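Local structure of Serine/threonine protein kinase (Mycobacterium tuberculosis, 4ESQ) at residues Leu13-Asn16 and Ser17-Asn21; Val45-Pro48 and Asp49-Gly52; Thr105-Asp108 and Lys109-Cys113; Lys186-Asp189 and Lys190-Glu194. The protein is probably a membrane-anchored receptor kinase that phosphorylates serine and threonine residues of proteins using ATP, represented here by its extracellular sensor domain. All coordinates share one frame; numbering follows the deposited sequence.

In the fold
From the N terminus, contact 1 caps helix 17-24, contact 2 turns the chain from strand 44-45 into helix 51-54, contact 3 forms the last turns of helix 96-111, and contact 4 ends helix 179-192. All four are local and follow one another in series, so none encloses or crosses another. They gather in two pairs. Contacts 2 and 3, with centres about 10 Å apart, are joined by the Cys50-Cys113 disulfide. Contacts 1 and 4, with centres about 13 Å apart, meet where Lys190 NZ bridges to Glu19 OE1. The centres of contacts 1 and 2 lie about 29 Å apart, on opposite sides of the chain's centre. Helices 96-111 and 179-192 both pack on the antiparallel sheet.

Contact 1 (Leu13-Asn16 and Ser17-Asn21); sequences LLLN and SSEVN
Asn16 ends an extended approach and Ser17 begins helix 17-24, whose first turn is fixed by the backbone bond from Val20 N to Asn16 O, 3.0 Å long. Two side chains then exchange bonds with each other's backbone. Asn16 carries its amide between its own backbone N and carbonyl carbon (chi1 66°), a torsion that brings OD1 over the open end of the helix. There OD1 accepts from Glu19 N at 2.8 Å, with the donor nearly along the C=O axis. In return Glu19 reaches back: its OE1 accepts from Asn16 N at 2.8 Å on the anti lone pair, the one directed away from OE2, and the N-H...O angle of 164° makes the bond straight. The two side chains cross at about a right angle, yet the amide and carboxylate are stacked with their planes 27° apart; Glu19 CG lies 3.3 Å from Asn16 OD1. Leu15 packs beside the carboxylate, CD2 lying 3.6 Å from Glu19 OE1, while Leu15 CB meets Val20 CG2 at 3.9 Å. The same OE1 also forms a salt bridge with Lys190 of helix 179-192, which probably favours the ionised form of this carboxylate and helps hold OE1 at the Asn16 N-H. Beyond the cap, Leu15 packs on Ile183 and Lys186 of that helix, and Val20 on Gln88 of strand 84-92. The reciprocal pairing of Asn16, at the N-cap, with Glu19 three residues on is a capping box, the classic start of an alpha-helix.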
ATOM      1  N   LEU A  13       4.258 -14.140  -1.460  1.00 10.57           N
ATOM      2  CA  LEU A  13       4.795 -13.113  -0.554  1.00 11.50           C
ATOM      3  C   LEU A  13       3.726 -12.383   0.265  1.00 11.26           C
ATOM      4  O   LEU A  13       4.033 -11.729   1.270  1.00 11.56           O
ATOM      5  CB  LEU A  13       5.618 -12.084  -1.336  1.00 11.92           C
ATOM      6  CG  LEU A  13       6.705 -12.643  -2.247  1.00 13.14           C
ATOM      7  CD1 LEU A  13       7.353 -11.508  -3.014  1.00 14.82           C
ATOM      8  CD2 LEU A  13       7.747 -13.416  -1.447  1.00 17.63           C
ATOM      9  N   LEU A  14       2.472 -12.481  -0.156  1.00 10.78           N
ATOM     10  CA  LEU A  14       1.404 -11.790   0.546  1.00 10.37           C
ATOM     11  C   LEU A  14       1.086 -12.472   1.873  1.00 14.08           C
ATOM     12  O   LEU A  14       1.463 -13.626   2.102  1.00 14.27           O
ATOM     13  CB  LEU A  14       0.151 -11.690  -0.329  1.00 12.25           C
ATOM     14  CG  LEU A  14       0.340 -10.951  -1.659  1.00 10.86           C
ATOM     15  CD1 LEU A  14      -0.972 -10.899  -2.422  1.00  9.65           C
ATOM     16  CD2 LEU A  14       0.896  -9.542  -1.455  1.00 12.07           C
ATOM     17  N   LEU A  15       0.392 -11.757   2.751  1.00 13.35           N
ATOM     18  CA  LEU A  15       0.015 -12.329   4.032  1.00 12.45           C
ATOM     19  C   LEU A  15      -1.253 -13.151   3.870  1.00 12.98           C
ATOM     20  O   LEU A  15      -2.149 -12.788   3.113  1.00 11.87           O
ATOM     21  CB  LEU A  15      -0.174 -11.223   5.069  1.00 14.02           C
ATOM     22  CG  LEU A  15       1.084 -10.397   5.341  1.00 13.94           C
ATOM     23  CD1 LEU A  15       0.885  -9.567   6.593  1.00 15.44           C
ATOM     24  CD2 LEU A  15       2.292 -11.312   5.480  1.00 16.04           C
ATOM     25  N   ASN A  16      -1.314 -14.286   4.558  1.00 13.43           N
ATOM     26  CA  ASN A  16      -2.499 -15.124   4.487  1.00 14.39           C
ATOM     27  C   ASN A  16      -3.607 -14.573   5.393  1.00 14.72           C
ATOM     28  O   ASN A  16      -3.406 -13.578   6.095  1.00 13.30           O
ATOM     29  CB  ASN A  16      -2.163 -16.585   4.794  1.00 15.51           C
ATOM     30  CG  ASN A  16      -1.710 -16.806   6.232  1.00 14.04           C
ATOM     31  OD1 ASN A  16      -2.226 -16.192   7.160  1.00 14.15           O
ATOM     32  ND2 ASN A  16      -0.751 -17.712   6.419  1.00 16.11           N
ATOM     33  N   SER A  17      -4.771 -15.217   5.377  0.52 14.36           N
ATOM     34  CA  SER A  17      -5.925 -14.705   6.110  0.52 15.23           C
ATOM     35  C   SER A  17      -5.665 -14.590   7.614  0.52 16.59           C
ATOM     36  O   SER A  17      -6.088 -13.618   8.241  0.52 14.09           O
ATOM     37  CB  SER A  17      -7.175 -15.548   5.830  0.52 18.32           C
ATOM     38  OG  SER A  17      -7.036 -16.871   6.312  0.52 19.68           O
ATOM     39  N   SER A  18      -4.972 -15.570   8.189  0.52 13.99           N
ATOM     40  CA  SER A  18      -4.640 -15.514   9.608  0.52 15.83           C
ATOM     41  C   SER A  18      -3.736 -14.331   9.907  0.52 13.90           C
ATOM     42  O   SER A  18      -3.955 -13.591  10.864  0.52 15.76           O
ATOM     43  CB  SER A  18      -3.959 -16.802  10.072  0.52 17.63           C
ATOM     44  OG  SER A  18      -3.459 -16.648  11.393  0.52 13.59           O
ATOM     45  N   GLU A  19      -2.720 -14.150   9.072  1.00 14.15           N
ATOM     46  CA  GLU A  19      -1.757 -13.088   9.289  1.00 14.13           C
ATOM     47  C   GLU A  19      -2.394 -11.701   9.201  1.00 12.94           C
ATOM     48  O   GLU A  19      -2.068 -10.830   9.993  1.00 11.12           O
ATOM     49  CB  GLU A  19      -0.591 -13.219   8.305  1.00 14.55           C
ATOM     50  CG  GLU A  19       0.241 -14.486   8.521  1.00 15.64           C
ATOM     51  CD  GLU A  19       1.237 -14.756   7.400  1.00 18.82           C
ATOM     52  OE1 GLU A  19       0.889 -14.580   6.216  1.00 14.34           O
ATOM     53  OE2 GLU A  19       2.378 -15.165   7.704  1.00 18.61           O
ATOM     54  N   VAL A  20      -3.283 -11.499   8.231  1.00 11.62           N
ATOM     55  CA  VAL A  20      -3.968 -10.218   8.082  1.00 13.63           C
ATOM     56  C   VAL A  20      -4.866  -9.940   9.288  1.00 11.92           C
ATOM     57  O   VAL A  20      -4.833  -8.851   9.870  1.00 13.04           O
ATOM     58  CB  VAL A  20      -4.807 -10.172   6.797  1.00 11.61           C
ATOM     59  CG1 VAL A  20      -5.600  -8.848   6.729  1.00 12.16           C
ATOM     60  CG2 VAL A  20      -3.913 -10.325   5.588  1.00 14.42           C
ATOM     61  N   ASN A  21      -5.668 -10.935   9.655  1.00 13.70           N
ATOM     62  CA  ASN A  21      -6.524 -10.842  10.833  1.00 11.20           C
ATOM     63  C   ASN A  21      -5.730 -10.490  12.081  1.00 12.66           C
ATOM     64  O   ASN A  21      -6.132  -9.625  12.855  1.00 12.62           O
ATOM     65  CB  ASN A  21      -7.246 -12.168  11.076  1.00 14.21           C
ATOM     66  CG  ASN A  21      -8.553 -12.282  10.316  1.00 13.29           C
ATOM     67  OD1 ASN A  21      -9.274 -11.296  10.118  1.00 13.36           O
ATOM     68  ND2 ASN A  21      -8.887 -13.510   9.915  1.00 17.62           N
TER

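Contact 2 (Val45-Pro48 and Asp49-Gly52); sequences VSLP and DCQG
Pro48 O is gripped twice: by Gln51 N at 3.2 Å and by a water that donates to it at 2.6 Å. The same water donates to Gln51 OE1 at 2.7 Å, so Gln51 holds this carbonyl directly through its backbone and indirectly through its side chain. That side chain can do so because CG stands anti to the backbone N (chi1 -175°) and the chain runs on extended, carrying the amide out to the water; Gln51 NE2 is hydrogen-bonded to Gln58 OE1. The N-H of Gln51 comes from above the carbonyl plane of Pro48, 51° out of it. One residue earlier, Cys50 N gives a shorter bond of 2.8 Å to Leu47 O, again from above the plane. The two bonds, each spanning three residues, wind the chain into the short 3-10 turn that leads into helix 51-54. Apolar contacts accompany these bonds. Leu47 CB lies 3.7 Å from Cys50 SG, and Val45 spreads its methyls across the turn, CG1 4.2 Å from Cys50 CB and CG2 beside Gln51 CA. Val45 and Leu47 also rest on Val118 of strand 117-122. Cys50 is joined to Cys113 near the C-terminal end of helix 96-111. Backbone bonds and water thus shape the turn, while the covalent sulfur bond ties it to that helix, a link suited to the extracellular part of a receptor.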
ATOM      1  N   VAL A  45      -7.017  13.809  -7.626  1.00 15.29           N
ATOM      2  CA  VAL A  45      -6.506  14.301  -6.350  1.00 15.28           C
ATOM      3  C   VAL A  45      -6.061  15.738  -6.539  1.00 14.21           C
ATOM      4  O   VAL A  45      -5.359  16.049  -7.509  1.00 15.19           O
ATOM      5  CB  VAL A  45      -5.331  13.455  -5.862  1.00 14.90           C
ATOM      6  CG1 VAL A  45      -4.955  13.836  -4.429  1.00 14.52           C
ATOM      7  CG2 VAL A  45      -5.704  11.985  -5.941  1.00 13.48           C
ATOM      8  N   SER A  46      -6.486  16.609  -5.623  1.00 13.52           N
ATOM      9  CA  SER A  46      -6.229  18.045  -5.733  1.00 15.74           C
ATOM     10  C   SER A  46      -4.740  18.333  -5.896  1.00 21.70           C
ATOM     11  O   SER A  46      -4.354  19.241  -6.637  1.00 19.83           O
ATOM     12  CB  SER A  46      -6.811  18.795  -4.538  1.00 14.81           C
ATOM     13  OG  SER A  46      -6.295  18.314  -3.310  1.00 15.64           O
ATOM     14  N   LEU A  47      -3.903  17.564  -5.201  1.00 11.93           N
ATOM     15  CA  LEU A  47      -2.480  17.539  -5.514  1.00 13.95           C
ATOM     16  C   LEU A  47      -2.205  16.200  -6.208  1.00 13.43           C
ATOM     17  O   LEU A  47      -2.091  15.163  -5.551  1.00 12.78           O
ATOM     18  CB  LEU A  47      -1.634  17.671  -4.240  1.00 15.22           C
ATOM     19  CG  LEU A  47      -1.855  18.940  -3.413  1.00 17.88           C
ATOM     20  CD1 LEU A  47      -1.101  18.867  -2.085  1.00 17.49           C
ATOM     21  CD2 LEU A  47      -1.452  20.183  -4.207  1.00 17.94           C
ATOM     22  N   PRO A  48      -2.113  16.215  -7.546  1.00 15.84           N
ATOM     23  CA  PRO A  48      -2.068  14.957  -8.308  1.00 16.54           C
ATOM     24  C   PRO A  48      -0.987  13.979  -7.852  1.00 15.96           C
ATOM     25  O   PRO A  48      -1.208  12.770  -7.906  1.00 15.84           O
ATOM     26  CB  PRO A  48      -1.780  15.424  -9.737  1.00 19.95           C
ATOM     27  CG  PRO A  48      -2.329  16.785  -9.812  1.00 19.97           C
ATOM     28  CD  PRO A  48      -2.142  17.394  -8.426  1.00 13.66           C
ATOM     29  N   ASP A  49       0.160  14.481  -7.405  1.00 12.91           N
ATOM     30  CA  ASP A  49       1.256  13.589  -7.042  1.00 17.28           C
ATOM     31  C   ASP A  49       1.076  12.965  -5.662  1.00 14.11           C
ATOM     32  O   ASP A  49       1.932  12.220  -5.193  1.00 14.58           O
ATOM     33  CB  ASP A  49       2.603  14.296  -7.169  1.00 18.78           C
ATOM     34  CG  ASP A  49       3.082  14.366  -8.614  1.00 32.62           C
ATOM     35  OD1 ASP A  49       2.784  13.422  -9.381  1.00 28.73           O
ATOM     36  OD2 ASP A  49       3.739  15.358  -8.985  1.00 35.46           O
ATOM     37  N   CYS A  50      -0.047  13.262  -5.015  1.00 13.28           N
ATOM     38  CA  CYS A  50      -0.386  12.580  -3.771  1.00 12.89           C
ATOM     39  C   CYS A  50      -1.218  11.316  -4.010  1.00 13.52           C
ATOM     40  O   CYS A  50      -1.627  10.663  -3.053  1.00 13.54           O
ATOM     41  CB  CYS A  50      -1.111  13.525  -2.809  1.00 13.41           C
ATOM     42  SG  CYS A  50      -0.060  14.891  -2.279  1.00 16.22           S
ATOM     43  N   GLN A  51      -1.458  10.959  -5.273  1.00 10.07           N
ATOM     44  CA  GLN A  51      -2.234   9.747  -5.576  1.00 12.39           C
ATOM     45  C   GLN A  51      -1.596   8.490  -4.951  1.00 11.50           C
ATOM     46  O   GLN A  51      -2.288   7.653  -4.356  1.00 13.66           O
ATOM     47  CB  GLN A  51      -2.418   9.557  -7.092  1.00 12.19           C
ATOM     48  CG  GLN A  51      -3.320   8.371  -7.460  1.00 10.85           C
ATOM     49  CD  GLN A  51      -3.723   8.336  -8.926  1.00 12.33           C
ATOM     50  OE1 GLN A  51      -3.498   9.287  -9.667  1.00 14.95           O
ATOM     51  NE2 GLN A  51      -4.338   7.228  -9.350  1.00 16.06           N
ATOM     52  N   GLY A  52      -0.280   8.356  -5.096  1.00 12.40           N
ATOM     53  CA  GLY A  52       0.427   7.214  -4.538  1.00 11.56           C
ATOM     54  C   GLY A  52       0.471   7.246  -3.023  1.00 14.81           C
ATOM     55  O   GLY A  52       0.592   6.204  -2.369  1.00 14.96           O
TER
HETATM   56  O   HOH W   1      -2.643  11.821  -9.799  1.00 24.55           O

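Contact 3 (Thr105-Asp108 and Lys109-Cys113); sequences TSAD and KWKNC
Trp110 and Lys111 both set CG beside their backbone N and opposite the carbonyl carbon (chi1 -66° and -72°), which lays each side chain back along the carbonyl four residues earlier. For Trp110 this brings the indole against Ser106: the carbonyl group of Ser106 stands over one face of the ring, its O 3.0 Å from Trp110 CD1. Ser106 CB approaches Trp110 NE1 at 4.1 Å, and a water joins the pair, accepting from NE1 at 3.3 Å and lying 3.0 Å from Ser106 OG. That hydroxyl is also hydrogen-bonded to Phe102 O, one turn back. Lys111 runs extended over Ala107, CG passing 3.1 Å from Ala107 O. The backbone is that of the last turns of helix 96-111: Lys109 N donates to Thr105 O and Lys111 N to Ala107 O. Between them, Trp110 N bonds to Ser106 O at 2.8 Å. This helix packs on the antiparallel sheet of the sensor domain through its buried side, where Trp110 rests on Ile141, Val143 and Met159. On the outer side, Lys109 lies alongside Thr105, both pointing the same way, with Lys109 CE 4.0 Å from Thr105 CG2; its NZ forms a long, weak ion pair with Asp49. The amide of Asn112 faces back along the helix, with ND2 3.9 Å from Asp108 OD1, and the amide and carboxylate planes are almost perpendicular, at 89°. One residue on, Cys113 N donates to Trp110 O.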
ATOM      1  N   THR A 105      11.620   7.519  -5.266  1.00 10.38           N
ATOM      2  CA  THR A 105      10.713   8.457  -5.907  1.00 13.69           C
ATOM      3  C   THR A 105       9.478   8.622  -5.043  1.00 12.88           C
ATOM      4  O   THR A 105       9.000   9.734  -4.838  1.00 14.16           O
ATOM      5  CB  THR A 105      10.301   7.989  -7.306  1.00 12.40           C
ATOM      6  OG1 THR A 105      11.415   8.118  -8.198  1.00 14.88           O
ATOM      7  CG2 THR A 105       9.160   8.829  -7.827  1.00 16.73           C
ATOM      8  N   SER A 106       8.950   7.505  -4.549  1.00 12.13           N
ATOM      9  CA  SER A 106       7.767   7.572  -3.699  1.00 10.93           C
ATOM     10  C   SER A 106       8.029   8.433  -2.471  1.00 11.12           C
ATOM     11  O   SER A 106       7.195   9.250  -2.086  1.00 13.05           O
ATOM     12  CB  SER A 106       7.306   6.173  -3.294  1.00 13.23           C
ATOM     13  OG  SER A 106       6.894   5.444  -4.433  1.00 13.04           O
ATOM     14  N   ALA A 107       9.189   8.254  -1.853  1.00 12.54           N
ATOM     15  CA  ALA A 107       9.541   9.062  -0.699  1.00 12.77           C
ATOM     16  C   ALA A 107       9.520  10.561  -1.041  1.00 16.20           C
ATOM     17  O   ALA A 107       9.011  11.370  -0.260  1.00 12.90           O
ATOM     18  CB  ALA A 107      10.887   8.640  -0.132  1.00 13.93           C
ATOM     19  N   ASP A 108      10.059  10.937  -2.205  1.00 14.76           N
ATOM     20  CA  ASP A 108       9.994  12.346  -2.626  1.00 18.43           C
ATOM     21  C   ASP A 108       8.572  12.855  -2.744  1.00 18.66           C
ATOM     22  O   ASP A 108       8.261  13.964  -2.308  1.00 25.58           O
ATOM     23  CB  ASP A 108      10.682  12.598  -3.970  1.00 20.82           C
ATOM     24  CG  ASP A 108      10.243  13.940  -4.608  1.00 29.52           C
ATOM     25  OD1 ASP A 108      10.747  15.007  -4.184  1.00 23.57           O
ATOM     26  OD2 ASP A 108       9.382  13.940  -5.525  1.00 27.69           O
ATOM     27  N   LYS A 109       7.710  12.056  -3.363  1.00 12.76           N
ATOM     28  CA  LYS A 109       6.341  12.486  -3.566  1.00 14.87           C
ATOM     29  C   LYS A 109       5.594  12.551  -2.241  1.00 15.82           C
ATOM     30  O   LYS A 109       4.871  13.514  -1.987  1.00 15.95           O
ATOM     31  CB  LYS A 109       5.616  11.580  -4.563  1.00 14.71           C
ATOM     32  CG  LYS A 109       6.194  11.677  -5.987  1.00 14.47           C
ATOM     33  CD  LYS A 109       5.446  10.780  -6.961  1.00 15.43           C
ATOM     34  CE  LYS A 109       5.863  11.070  -8.399  1.00 17.09           C
ATOM     35  NZ  LYS A 109       5.135  10.208  -9.380  1.00 17.72           N
ATOM     36  N   TRP A 110       5.767  11.542  -1.385  1.00 12.52           N
ATOM     37  CA  TRP A 110       4.994  11.527  -0.145  1.00 11.47           C
ATOM     38  C   TRP A 110       5.366  12.698   0.756  1.00 15.63           C
ATOM     39  O   TRP A 110       4.520  13.224   1.488  1.00 15.63           O
ATOM     40  CB  TRP A 110       5.165  10.215   0.621  1.00 11.19           C
ATOM     41  CG  TRP A 110       4.622   8.988  -0.046  1.00 13.54           C
ATOM     42  CD1 TRP A 110       4.261   8.840  -1.365  1.00 11.70           C
ATOM     43  CD2 TRP A 110       4.402   7.712   0.576  1.00 12.63           C
ATOM     44  NE1 TRP A 110       3.826   7.548  -1.590  1.00 13.79           N
ATOM     45  CE2 TRP A 110       3.898   6.840  -0.417  1.00 13.60           C
ATOM     46  CE3 TRP A 110       4.555   7.231   1.881  1.00 11.95           C
ATOM     47  CZ2 TRP A 110       3.565   5.510  -0.145  1.00 13.39           C
ATOM     48  CZ3 TRP A 110       4.224   5.910   2.149  1.00 15.08           C
ATOM     49  CH2 TRP A 110       3.743   5.062   1.139  1.00 13.07           C
ATOM     50  N   LYS A 111       6.631  13.099   0.715  1.00 14.29           N
ATOM     51  CA  LYS A 111       7.108  14.179   1.580  1.00 12.84           C
ATOM     52  C   LYS A 111       6.478  15.524   1.225  1.00 19.35           C
ATOM     53  O   LYS A 111       6.374  16.408   2.075  1.00 18.01           O
ATOM     54  CB  LYS A 111       8.632  14.257   1.564  1.00 16.41           C
ATOM     55  CG  LYS A 111       9.264  13.094   2.319  1.00 25.77           C
ATOM     56  CD  LYS A 111      10.781  13.119   2.275  1.00 27.65           C
ATOM     57  CE  LYS A 111      11.345  11.839   2.889  1.00 35.15           C
ATOM     58  NZ  LYS A 111      12.804  11.678   2.610  1.00 46.17           N
ATOM     59  N   ASN A 112       6.055  15.661  -0.030  1.00 17.51           N
ATOM     60  CA  ASN A 112       5.364  16.860  -0.484  1.00 15.67           C
ATOM     61  C   ASN A 112       3.869  16.818  -0.177  1.00 18.50           C
ATOM     62  O   ASN A 112       3.160  17.815  -0.358  1.00 18.75           O
ATOM     63  CB  ASN A 112       5.590  17.077  -1.983  1.00 18.35           C
ATOM     64  CG  ASN A 112       7.006  17.523  -2.299  1.00 21.39           C
ATOM     65  OD1 ASN A 112       7.618  18.279  -1.539  1.00 24.22           O
ATOM     66  ND2 ASN A 112       7.532  17.060  -3.426  1.00 27.12           N
ATOM     67  N   CYS A 113       3.393  15.660   0.277  1.00 13.15           N
ATOM     68  CA  CYS A 113       2.004  15.515   0.698  1.00 15.81           C
ATOM     69  C   CYS A 113       1.856  15.648   2.211  1.00 17.70           C
ATOM     70  O   CYS A 113       0.769  15.953   2.706  1.00 15.78           O
ATOM     71  CB  CYS A 113       1.456  14.160   0.241  1.00 19.21           C
ATOM     72  SG  CYS A 113       1.574  13.925  -1.542  1.00 18.76           S
TER
HETATM   73  O   HOH W   2       3.942   5.505  -4.122  1.00 17.32           O

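Contact 4 (Lys186-Asp189 and Lys190-Glu194); sequences KIVD and KVNKE
Main-chain bonds carry most of the contact between Lys186-Asp189 and Lys190-Glu194. Val191 N and Asn192 N donate to Ile187 O and Val188 O, each at 2.9 Å, whereas Lys190 N reaches Lys186 O at 3.2 Å. The series fades at its end: Lys193 N to Asp189 O is weak, with an N-H...O angle of 131°. Side-chain packing follows the same spacing. Asn192 keeps CG beside its backbone N (chi1 -73°), which lays the amide along Val188; the two side chains point the same way, Asn192 ND2 lies 3.8 Å from Val188 CG1, and Asn192 CG is 3.3 Å from Val188 O. Val191 places CG2 3.5 Å from Ile187 O. These are the closing turns of the C-terminal helix 179-192, which lies across the antiparallel sheet: Ile187 packs on Val167 and Val169, Val188 on Ser160 and Ala162. Water adds a polar link on the exposed side, donating to Asp189 OD1 at 2.9 Å and accepting from Asn192 ND2 at 3.0 Å, thereby bridging two groups that do not meet directly. Charged ends turn to partners beyond the helix. Lys190 starts with CG 3.6 Å from Lys186 O, then extends so that NZ reaches the carboxylate of Glu19, part of the cap of helix 17-24, and hydrogen-bonds to Leu14 O, while the side chain of the final residue, Glu194, forms a salt bridge with Arg9.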
ATOM      1  N   LYS A 186       6.375  -7.872   7.569  1.00  9.80           N
ATOM      2  CA  LYS A 186       6.141  -9.306   7.448  1.00 10.86           C
ATOM      3  C   LYS A 186       6.312  -9.783   5.999  1.00 12.85           C
ATOM      4  O   LYS A 186       6.883 -10.844   5.753  1.00 11.06           O
ATOM      5  CB  LYS A 186       4.774  -9.689   8.016  1.00 12.70           C
ATOM      6  CG  LYS A 186       4.688  -9.483   9.538  1.00 12.93           C
ATOM      7  CD  LYS A 186       3.285  -9.705  10.069  1.00 15.31           C
ATOM      8  CE  LYS A 186       3.238  -9.565  11.599  1.00 18.71           C
ATOM      9  NZ  LYS A 186       4.059 -10.605  12.284  1.00 19.23           N
ATOM     10  N   ILE A 187       5.834  -8.994   5.045  1.00  9.64           N
ATOM     11  CA  ILE A 187       6.055  -9.318   3.636  1.00  9.36           C
ATOM     12  C   ILE A 187       7.546  -9.280   3.280  1.00 11.01           C
ATOM     13  O   ILE A 187       8.043 -10.139   2.557  1.00 10.72           O
ATOM     14  CB  ILE A 187       5.235  -8.394   2.717  1.00 13.30           C
ATOM     15  CG1 ILE A 187       3.746  -8.610   2.967  1.00 14.16           C
ATOM     16  CG2 ILE A 187       5.584  -8.659   1.236  1.00 10.86           C
ATOM     17  CD1 ILE A 187       2.830  -7.538   2.327  1.00 11.59           C
ATOM     18  N   VAL A 188       8.269  -8.294   3.804  1.00 10.84           N
ATOM     19  CA  VAL A 188       9.706  -8.215   3.562  1.00  8.96           C
ATOM     20  C   VAL A 188      10.408  -9.471   4.085  1.00 12.23           C
ATOM     21  O   VAL A 188      11.323  -9.985   3.441  1.00 13.05           O
ATOM     22  CB  VAL A 188      10.308  -6.965   4.207  1.00 10.45           C
ATOM     23  CG1 VAL A 188      11.819  -7.096   4.348  1.00 17.54           C
ATOM     24  CG2 VAL A 188       9.922  -5.722   3.413  1.00 13.09           C
ATOM     25  N   ASP A 189       9.975  -9.972   5.241  1.00 11.87           N
ATOM     26  CA  ASP A 189      10.554 -11.213   5.773  1.00 13.67           C
ATOM     27  C   ASP A 189      10.321 -12.380   4.812  1.00 15.01           C
ATOM     28  O   ASP A 189      11.177 -13.256   4.671  1.00 13.93           O
ATOM     29  CB  ASP A 189       9.987 -11.557   7.154  1.00 14.88           C
ATOM     30  CG  ASP A 189      10.514 -10.651   8.253  1.00 16.75           C
ATOM     31  OD1 ASP A 189      11.586 -10.047   8.078  1.00 20.19           O
ATOM     32  OD2 ASP A 189       9.856 -10.561   9.309  1.00 22.68           O
ATOM     33  N   LYS A 190       9.161 -12.402   4.158  1.00 13.38           N
ATOM     34  CA  LYS A 190       8.884 -13.453   3.179  1.00 12.23           C
ATOM     35  C   LYS A 190       9.767 -13.298   1.940  1.00 12.45           C
ATOM     36  O   LYS A 190      10.221 -14.290   1.374  1.00 13.97           O
ATOM     37  CB  LYS A 190       7.398 -13.492   2.797  1.00 11.39           C
ATOM     38  CG  LYS A 190       6.488 -13.929   3.957  1.00 11.95           C
ATOM     39  CD  LYS A 190       5.077 -14.271   3.482  1.00 12.58           C
ATOM     40  CE  LYS A 190       4.161 -14.628   4.671  1.00 12.46           C
ATOM     41  NZ  LYS A 190       2.805 -15.037   4.201  1.00 16.46           N
ATOM     42  N   VAL A 191      10.021 -12.061   1.517  1.00 11.45           N
ATOM     43  CA  VAL A 191      10.932 -11.844   0.389  1.00 11.36           C
ATOM     44  C   VAL A 191      12.311 -12.373   0.760  1.00 13.58           C
ATOM     45  O   VAL A 191      12.970 -13.062  -0.029  1.00 16.54           O
ATOM     46  CB  VAL A 191      11.075 -10.346   0.021  1.00 10.71           C
ATOM     47  CG1 VAL A 191      12.192 -10.154  -1.003  1.00 12.31           C
ATOM     48  CG2 VAL A 191       9.762  -9.788  -0.492  1.00 12.79           C
ATOM     49  N   ASN A 192      12.748 -12.048   1.972  1.00 12.71           N
ATOM     50  CA  ASN A 192      14.094 -12.409   2.410  1.00 17.49           C
ATOM     51  C   ASN A 192      14.331 -13.910   2.394  1.00 16.75           C
ATOM     52  O   ASN A 192      15.457 -14.363   2.194  1.00 15.69           O
ATOM     53  CB  ASN A 192      14.381 -11.862   3.809  1.00 19.18           C
ATOM     54  CG  ASN A 192      14.583 -10.357   3.823  1.00 19.90           C
ATOM     55  OD1 ASN A 192      14.901  -9.753   2.802  1.00 23.30           O
ATOM     56  ND2 ASN A 192      14.425  -9.754   4.992  1.00 23.37           N
ATOM     57  N   LYS A 193      13.271 -14.681   2.609  1.00 17.57           N
ATOM     58  CA  LYS A 193      13.415 -16.125   2.716  1.00 16.93           C
ATOM     59  C   LYS A 193      13.217 -16.850   1.383  1.00 21.85           C
ATOM     60  O   LYS A 193      13.340 -18.069   1.318  1.00 21.62           O
ATOM     61  CB  LYS A 193      12.477 -16.677   3.799  1.00 17.62           C
ATOM     62  CG  LYS A 193      11.022 -16.790   3.402  1.00 20.10           C
ATOM     63  CD  LYS A 193      10.177 -17.180   4.621  1.00 24.13           C
ATOM     64  CE  LYS A 193       8.698 -17.281   4.287  1.00 22.12           C
ATOM     65  NZ  LYS A 193       7.884 -17.546   5.517  1.00 24.58           N
ATOM     66  N   GLU A 194      12.930 -16.097   0.324  1.00 20.69           N
ATOM     67  CA  GLU A 194      12.719 -16.681  -1.005  1.00 25.30           C
ATOM     68  C   GLU A 194      13.922 -17.500  -1.458  1.00 33.83           C
ATOM     69  O   GLU A 194      15.050 -17.002  -1.492  1.00 27.72           O
ATOM     70  CB  GLU A 194      12.447 -15.595  -2.050  1.00 28.29           C
ATOM     71  CG  GLU A 194      10.990 -15.413  -2.430  1.00 23.98           C
ATOM     72  CD  GLU A 194      10.306 -16.712  -2.832  1.00 22.31           C
ATOM     73  OE1 GLU A 194       9.551 -17.247  -2.001  1.00 21.54           O
ATOM     74  OE2 GLU A 194      10.500 -17.193  -3.973  1.00 24.89           O
ATOM     75  OXT GLU A 194      13.787 -18.672  -1.816  1.00 38.50           O
TER
HETATM   76  O   HOH W   3      13.978 -11.568   7.398  1.00 27.10           O